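Long-range contacts in toluene, o-xylene monooxygenase oxygenase subunit (Pseudomonas stutzeri, PDB 2INC), which forms part of the oxygenase component of a bacterial monooxygenase that probably hydroxylates aromatic rings such as those of toluene and o-xylene: residues K220-E225 with A254-R258; D103-R108 with L169-D175. All blocks are in the same frame, centred on the assembly; numbering follows the deposited sequence.

Contact 1 (K220-E225 with A254-R258)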
loop_
_atom_site.group_PDB
_atom_site.type_symbol
_atom_site.label_atom_id
_atom_site.label_comp_id
_atom_site.label_asym_id
_atom_site.label_seq_id
_atom_site.Cartn_x
_atom_site.Cartn_y
_atom_site.Cartn_z
ATOM N N LYS B 220 -27.957 -25.269 6.969
ATOM C CA LYS B 220 -27.740 -23.836 7.088
ATOM C C LYS B 220 -29.038 -23.026 6.928
ATOM O O LYS B 220 -29.312 -22.107 7.726
ATOM C CB LYS B 220 -26.611 -23.373 6.135
ATOM C CG LYS B 220 -25.242 -23.514 6.810
ATOM C CD LYS B 220 -24.026 -23.300 5.903
ATOM C CE LYS B 220 -24.089 -21.985 5.184
ATOM N NZ LYS B 220 -24.156 -20.801 6.077
ATOM N N PRO B 221 -29.834 -23.312 5.889
ATOM C CA PRO B 221 -31.063 -22.494 5.862
ATOM C C PRO B 221 -31.959 -22.666 7.090
ATOM O O PRO B 221 -32.552 -21.688 7.498
ATOM C CB PRO B 221 -31.739 -22.894 4.533
ATOM C CG PRO B 221 -30.502 -23.317 3.658
ATOM C CD PRO B 221 -29.714 -24.157 4.690
ATOM N N ALA B 222 -31.991 -23.852 7.711
ATOM C CA ALA B 222 -32.718 -24.052 8.975
ATOM C C ALA B 222 -32.086 -23.266 10.118
ATOM O O ALA B 222 -32.796 -22.645 10.909
ATOM C CB ALA B 222 -32.846 -25.516 9.343
ATOM N N VAL B 223 -30.760 -23.340 10.264
ATOM C CA VAL B 223 -30.064 -22.548 11.300
ATOM C C VAL B 223 -30.295 -21.046 11.095
ATOM O O VAL B 223 -30.584 -20.288 12.037
ATOM C CB VAL B 223 -28.548 -22.839 11.307
ATOM C CG1 VAL B 223 -27.846 -21.878 12.281
ATOM C CG2 VAL B 223 -28.316 -24.261 11.711
ATOM N N GLU B 224 -30.206 -20.602 9.843
ATOM C CA GLU B 224 -30.242 -19.173 9.583
ATOM C C GLU B 224 -31.640 -18.650 9.843
ATOM O O GLU B 224 -31.789 -17.569 10.379
ATOM C CB GLU B 224 -29.791 -18.873 8.160
ATOM C CG GLU B 224 -28.278 -19.202 7.981
ATOM C CD GLU B 224 -27.905 -19.599 6.550
ATOM O OE1 GLU B 224 -28.769 -19.489 5.607
ATOM O OE2 GLU B 224 -26.734 -20.022 6.373
ATOM N N GLU B 225 -32.662 -19.420 9.463
ATOM C CA GLU B 225 -34.052 -18.977 9.680
ATOM C C GLU B 225 -34.446 -18.999 11.160
ATOM O O GLU B 225 -35.026 -18.043 11.663
ATOM C CB GLU B 225 -35.043 -19.701 8.752
ATOM C CG GLU B 225 -34.857 -19.368 7.236
ATOM C CD GLU B 225 -34.737 -17.861 6.875
ATOM O OE1 GLU B 225 -35.588 -17.046 7.322
ATOM O OE2 GLU B 225 -33.800 -17.480 6.110
ATOM N N ALA B 254 -24.853 -15.174 5.243
ATOM C CA ALA B 254 -25.666 -16.343 4.902
ATOM C C ALA B 254 -26.223 -16.226 3.472
ATOM O O ALA B 254 -26.268 -17.208 2.745
ATOM C CB ALA B 254 -26.796 -16.502 5.902
ATOM N N GLU B 255 -26.676 -15.034 3.104
ATOM C CA GLU B 255 -27.155 -14.809 1.733
ATOM C C GLU B 255 -26.062 -15.089 0.701
ATOM O O GLU B 255 -26.344 -15.672 -0.319
ATOM C CB GLU B 255 -27.686 -13.385 1.594
ATOM C CG GLU B 255 -29.067 -13.173 2.250
ATOM C CD GLU B 255 -29.262 -11.689 2.751
ATOM O OE1 GLU B 255 -28.632 -10.731 2.200
ATOM O OE2 GLU B 255 -30.054 -11.478 3.699
ATOM N N ARG B 256 -24.827 -14.691 0.988
ATOM C CA ARG B 256 -23.680 -15.036 0.127
ATOM C C ARG B 256 -23.459 -16.553 -0.052
ATOM O O ARG B 256 -23.254 -17.045 -1.167
ATOM C CB ARG B 256 -22.400 -14.381 0.648
ATOM C CG ARG B 256 -21.244 -14.505 -0.321
ATOM C CD ARG B 256 -20.095 -13.562 0.009
ATOM N NE ARG B 256 -19.624 -13.707 1.407
ATOM C CZ ARG B 256 -19.910 -12.815 2.339
ATOM N NH1 ARG B 256 -19.497 -12.942 3.597
ATOM N NH2 ARG B 256 -20.644 -11.777 2.009
ATOM N N HIS B 257 -23.471 -17.294 1.064
ATOM C CA HIS B 257 -23.355 -18.727 1.002
ATOM C C HIS B 257 -24.465 -19.340 0.143
ATOM O O HIS B 257 -24.211 -20.269 -0.611
ATOM C CB HIS B 257 -23.407 -19.329 2.401
ATOM C CG HIS B 257 -22.435 -18.695 3.354
ATOM N ND1 HIS B 257 -22.604 -18.733 4.728
ATOM C CD2 HIS B 257 -21.324 -17.944 3.132
ATOM C CE1 HIS B 257 -21.603 -18.084 5.311
ATOM N NE2 HIS B 257 -20.820 -17.582 4.366
ATOM N N ARG B 258 -25.686 -18.827 0.274
ATOM C CA ARG B 258 -26.788 -19.360 -0.544
ATOM C C ARG B 258 -26.553 -19.052 -2.026
ATOM O O ARG B 258 -26.924 -19.844 -2.897
ATOM C CB ARG B 258 -28.142 -18.799 -0.077
ATOM C CG ARG B 258 -28.691 -19.423 1.198
ATOM C CD ARG B 258 -29.856 -18.592 1.728
ATOM N NE ARG B 258 -30.061 -18.852 3.159
ATOM C CZ ARG B 258 -31.090 -18.371 3.834
ATOM N NH1 ARG B 258 -31.984 -17.626 3.195
ATOM N NH2 ARG B 258 -31.213 -18.621 5.141
#
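Glu224 and Ala254 have the nearest CA atoms across two antiparallel helical segments, 220-225 and 254-258, whose axes lie 11.1 Å apart at 160°. The segments belong to helices 208-237 and 241-268, successive in the chain, which form a helical hairpin of a ferritin-like bundle bridged here by a buried salt-bridge network. Arg258, extended from CG to NE, slides past Glu224 in the opposite direction and grips a single oxygen side-on: NE lies 2.8 Å and NH2 2.6 Å from Glu224 OE1. The carboxylate and guanidinium planes are only 27° apart. Arg258 NH2 also bonds Glu225 OE2 at 3.0 Å, in the guanidinium plane; that oxygen has a second cationic partner in Lys251. The Ala254 methyl, CB, packs against Glu224 CD at 3.4 Å. At the second carboxylate oxygen, Lys220 bends at its last two torsions (chi3 54°) and swings NZ to within 2.7 Å of Glu224 OE2. The Glu224 carboxylate is thus held at both oxygens by different cations, which should favour its charged form. The Lys220 ammonium also donates to His257, whose NE2 is bonded to Asp154 on helix 142-172; Lys220 NZ stands 2.9 Å from His257 ND1, tilted from the ring plane.

Contact 2 (D103-R108 with L169-D175)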
loop_
_atom_site.group_PDB
_atom_site.type_symbol
_atom_site.label_atom_id
_atom_site.label_comp_id
_atom_site.label_asym_id
_atom_site.label_seq_id
_atom_site.Cartn_x
_atom_site.Cartn_y
_atom_site.Cartn_z
ATOM N N ASP B 103 -27.267 -2.922 27.155
ATOM C CA ASP B 103 -27.527 -4.204 27.789
ATOM C C ASP B 103 -28.258 -4.016 29.104
ATOM O O ASP B 103 -29.090 -4.857 29.472
ATOM C CB ASP B 103 -26.219 -4.986 27.997
ATOM C CG ASP B 103 -25.632 -5.505 26.660
ATOM O OD1 ASP B 103 -24.468 -5.940 26.677
ATOM O OD2 ASP B 103 -26.331 -5.441 25.612
ATOM N N GLN B 104 -27.913 -2.920 29.802
ATOM C CA GLN B 104 -28.555 -2.506 31.078
ATOM C C GLN B 104 -30.039 -2.234 30.929
ATOM O O GLN B 104 -30.770 -2.307 31.902
ATOM C CB GLN B 104 -27.838 -1.259 31.659
ATOM C CG GLN B 104 -26.402 -1.518 32.238
ATOM C CD GLN B 104 -25.262 -1.793 31.180
ATOM O OE1 GLN B 104 -24.211 -2.379 31.522
ATOM N NE2 GLN B 104 -25.469 -1.365 29.910
ATOM N N MET B 105 -30.503 -1.925 29.721
ATOM C CA MET B 105 -31.918 -1.620 29.491
ATOM C C MET B 105 -32.776 -2.830 29.097
ATOM O O MET B 105 -33.988 -2.728 28.977
ATOM C CB MET B 105 -32.058 -0.572 28.369
ATOM C CG MET B 105 -31.187 0.668 28.531
ATOM S SD MET B 105 -31.706 1.515 30.026
ATOM C CE MET B 105 -33.477 1.749 29.739
ATOM N N LEU B 106 -32.158 -3.982 28.826
ATOM C CA LEU B 106 -32.942 -5.183 28.463
ATOM C C LEU B 106 -33.696 -5.685 29.691
ATOM O O LEU B 106 -33.198 -5.536 30.826
ATOM C CB LEU B 106 -31.992 -6.306 27.992
ATOM C CG LEU B 106 -30.944 -6.005 26.904
ATOM C CD1 LEU B 106 -29.899 -7.163 26.763
ATOM C CD2 LEU B 106 -31.666 -5.697 25.590
ATOM N N THR B 107 -34.859 -6.306 29.488
ATOM C CA THR B 107 -35.628 -6.828 30.647
ATOM C C THR B 107 -35.040 -8.125 31.213
ATOM O O THR B 107 -34.304 -8.841 30.521
ATOM C CB THR B 107 -37.061 -7.148 30.291
ATOM O OG1 THR B 107 -37.086 -8.207 29.317
ATOM C CG2 THR B 107 -37.785 -5.919 29.726
ATOM N N ARG B 108 -35.394 -8.469 32.450
ATOM C CA ARG B 108 -34.864 -9.705 33.039
ATOM C C ARG B 108 -35.294 -10.915 32.200
ATOM O O ARG B 108 -34.502 -11.867 31.996
ATOM C CB ARG B 108 -35.379 -9.880 34.484
ATOM C CG ARG B 108 -34.831 -11.141 35.176
ATOM C CD ARG B 108 -33.262 -11.188 35.126
ATOM N NE ARG B 108 -32.698 -12.482 35.536
ATOM C CZ ARG B 108 -31.475 -12.661 36.034
ATOM N NH1 ARG B 108 -30.633 -11.634 36.207
ATOM N NH2 ARG B 108 -31.089 -13.887 36.376
ATOM N N LEU B 169 -22.475 -9.762 28.017
ATOM C CA LEU B 169 -23.633 -10.198 28.827
ATOM C C LEU B 169 -23.285 -10.700 30.218
ATOM O O LEU B 169 -23.931 -10.280 31.196
ATOM C CB LEU B 169 -24.499 -11.204 28.050
ATOM C CG LEU B 169 -25.234 -10.588 26.833
ATOM C CD1 LEU B 169 -25.718 -11.725 25.935
ATOM C CD2 LEU B 169 -26.422 -9.692 27.266
ATOM N N ALA B 170 -22.273 -11.563 30.343
ATOM C CA ALA B 170 -21.824 -12.038 31.631
ATOM C C ALA B 170 -21.352 -10.887 32.506
ATOM O O ALA B 170 -21.458 -10.970 33.739
ATOM C CB ALA B 170 -20.707 -12.987 31.463
ATOM N N ASN B 171 -20.742 -9.870 31.905
ATOM C CA ASN B 171 -20.274 -8.743 32.712
ATOM C C ASN B 171 -21.492 -7.991 33.235
ATOM O O ASN B 171 -21.508 -7.573 34.388
ATOM C CB ASN B 171 -19.378 -7.793 31.921
ATOM C CG ASN B 171 -18.007 -8.352 31.672
ATOM O OD1 ASN B 171 -17.577 -9.302 32.319
ATOM N ND2 ASN B 171 -17.291 -7.742 30.742
ATOM N N CYS B 172 -22.500 -7.804 32.388
ATOM C CA CYS B 172 -23.699 -7.073 32.782
ATOM C C CYS B 172 -24.557 -7.874 33.768
ATOM O O CYS B 172 -25.160 -7.299 34.690
ATOM C CB CYS B 172 -24.505 -6.703 31.546
ATOM S SG CYS B 172 -25.698 -5.340 31.837
ATOM N N TYR B 173 -24.620 -9.201 33.605
ATOM C CA TYR B 173 -25.554 -10.043 34.375
ATOM C C TYR B 173 -24.812 -11.261 34.856
ATOM O O TYR B 173 -25.034 -12.362 34.345
ATOM C CB TYR B 173 -26.713 -10.471 33.475
ATOM C CG TYR B 173 -27.514 -9.294 32.980
ATOM C CD1 TYR B 173 -27.405 -8.845 31.672
ATOM C CD2 TYR B 173 -28.348 -8.593 33.852
ATOM C CE1 TYR B 173 -28.105 -7.751 31.241
ATOM C CE2 TYR B 173 -29.057 -7.509 33.434
ATOM C CZ TYR B 173 -28.944 -7.094 32.128
ATOM O OH TYR B 173 -29.656 -6.008 31.726
ATOM N N PRO B 174 -23.893 -11.072 35.812
ATOM C CA PRO B 174 -22.981 -12.116 36.266
ATOM C C PRO B 174 -23.643 -13.295 36.960
ATOM O O PRO B 174 -22.985 -14.353 37.153
ATOM C CB PRO B 174 -22.072 -11.401 37.253
ATOM C CG PRO B 174 -22.292 -9.971 37.059
ATOM C CD PRO B 174 -23.651 -9.790 36.492
ATOM N N ASP B 175 -24.901 -13.132 37.357
ATOM C CA ASP B 175 -25.624 -14.211 38.033
ATOM C C ASP B 175 -26.315 -15.168 37.063
ATOM O O ASP B 175 -26.843 -16.199 37.469
ATOM C CB ASP B 175 -26.644 -13.634 39.059
ATOM C CG ASP B 175 -27.800 -12.773 38.391
ATOM O OD1 ASP B 175 -28.949 -12.815 38.921
ATOM O OD2 ASP B 175 -27.581 -12.041 37.374
#
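Asp103 meets Cys172 and Tyr173 where the loop between helices 76-99 and 108-117 lies against the C-terminal end of helix 142-172, at one end of the ferritin-like bundle. The Asp103 side chain sets CB 3.9 Å from Cys172 SG, while its carboxylate pairs with Arg165, a residue further back on helix 142-172. Its backbone carbonyl takes the phenol of Tyr173, the first residue to leave helical geometry: Tyr173 OH donates to Asp103 O at 2.6 Å, tilted 29° from the carbonyl plane. The carbonyl oxygen lies at the edge of the tyrosine ring. Leu106 N reaches Asp103 O from the other face of that plane, so two donors hold the loop carbonyl. Next in sequence, Gln104 starts out away from the helix, but a bend at chi2 (72°) brings its amide oxygen back towards the cysteine, with OE1 3.3 Å from Cys172 SG; its NE2 bonds Gly101 O. Leu106 supplies the apolar part, CD1 lying 4.3 Å from Leu169 CD2, and both leucines also pack on Leu114 of helix 108-117. Last comes the exposed Arg108, whose guanidinium meets the Asp175 carboxylate coming from the opposite direction: the NH1 hydrogen points almost straight (176°) at Asp175 OD2, 3.3 Å from Arg108 NH1 and in the guanidinium plane.

From the N terminus the chain passes two short helices, then helix 76-99, and enters the loop 103-108, then runs through helices 108-117, 121-138 and 142-172 before residues 169-175 close contact 2. That loop of 60 mostly helical residues is complete before contact 1 opens. After helices 182-188 and 190-202, the chain enters helix 208-237, and contact 1 pins it to helix 241-268 across the 28 residues of their hairpin. The two loops therefore follow in series, neither nesting nor crossing. Their centres are 29 Å apart: contact 1 sits near the centre of the folded chain, contact 2 at one end of it. Helix 142-172 connects them, its middle flanking Lys220 and His257, its C-terminal end providing one side of contact 2.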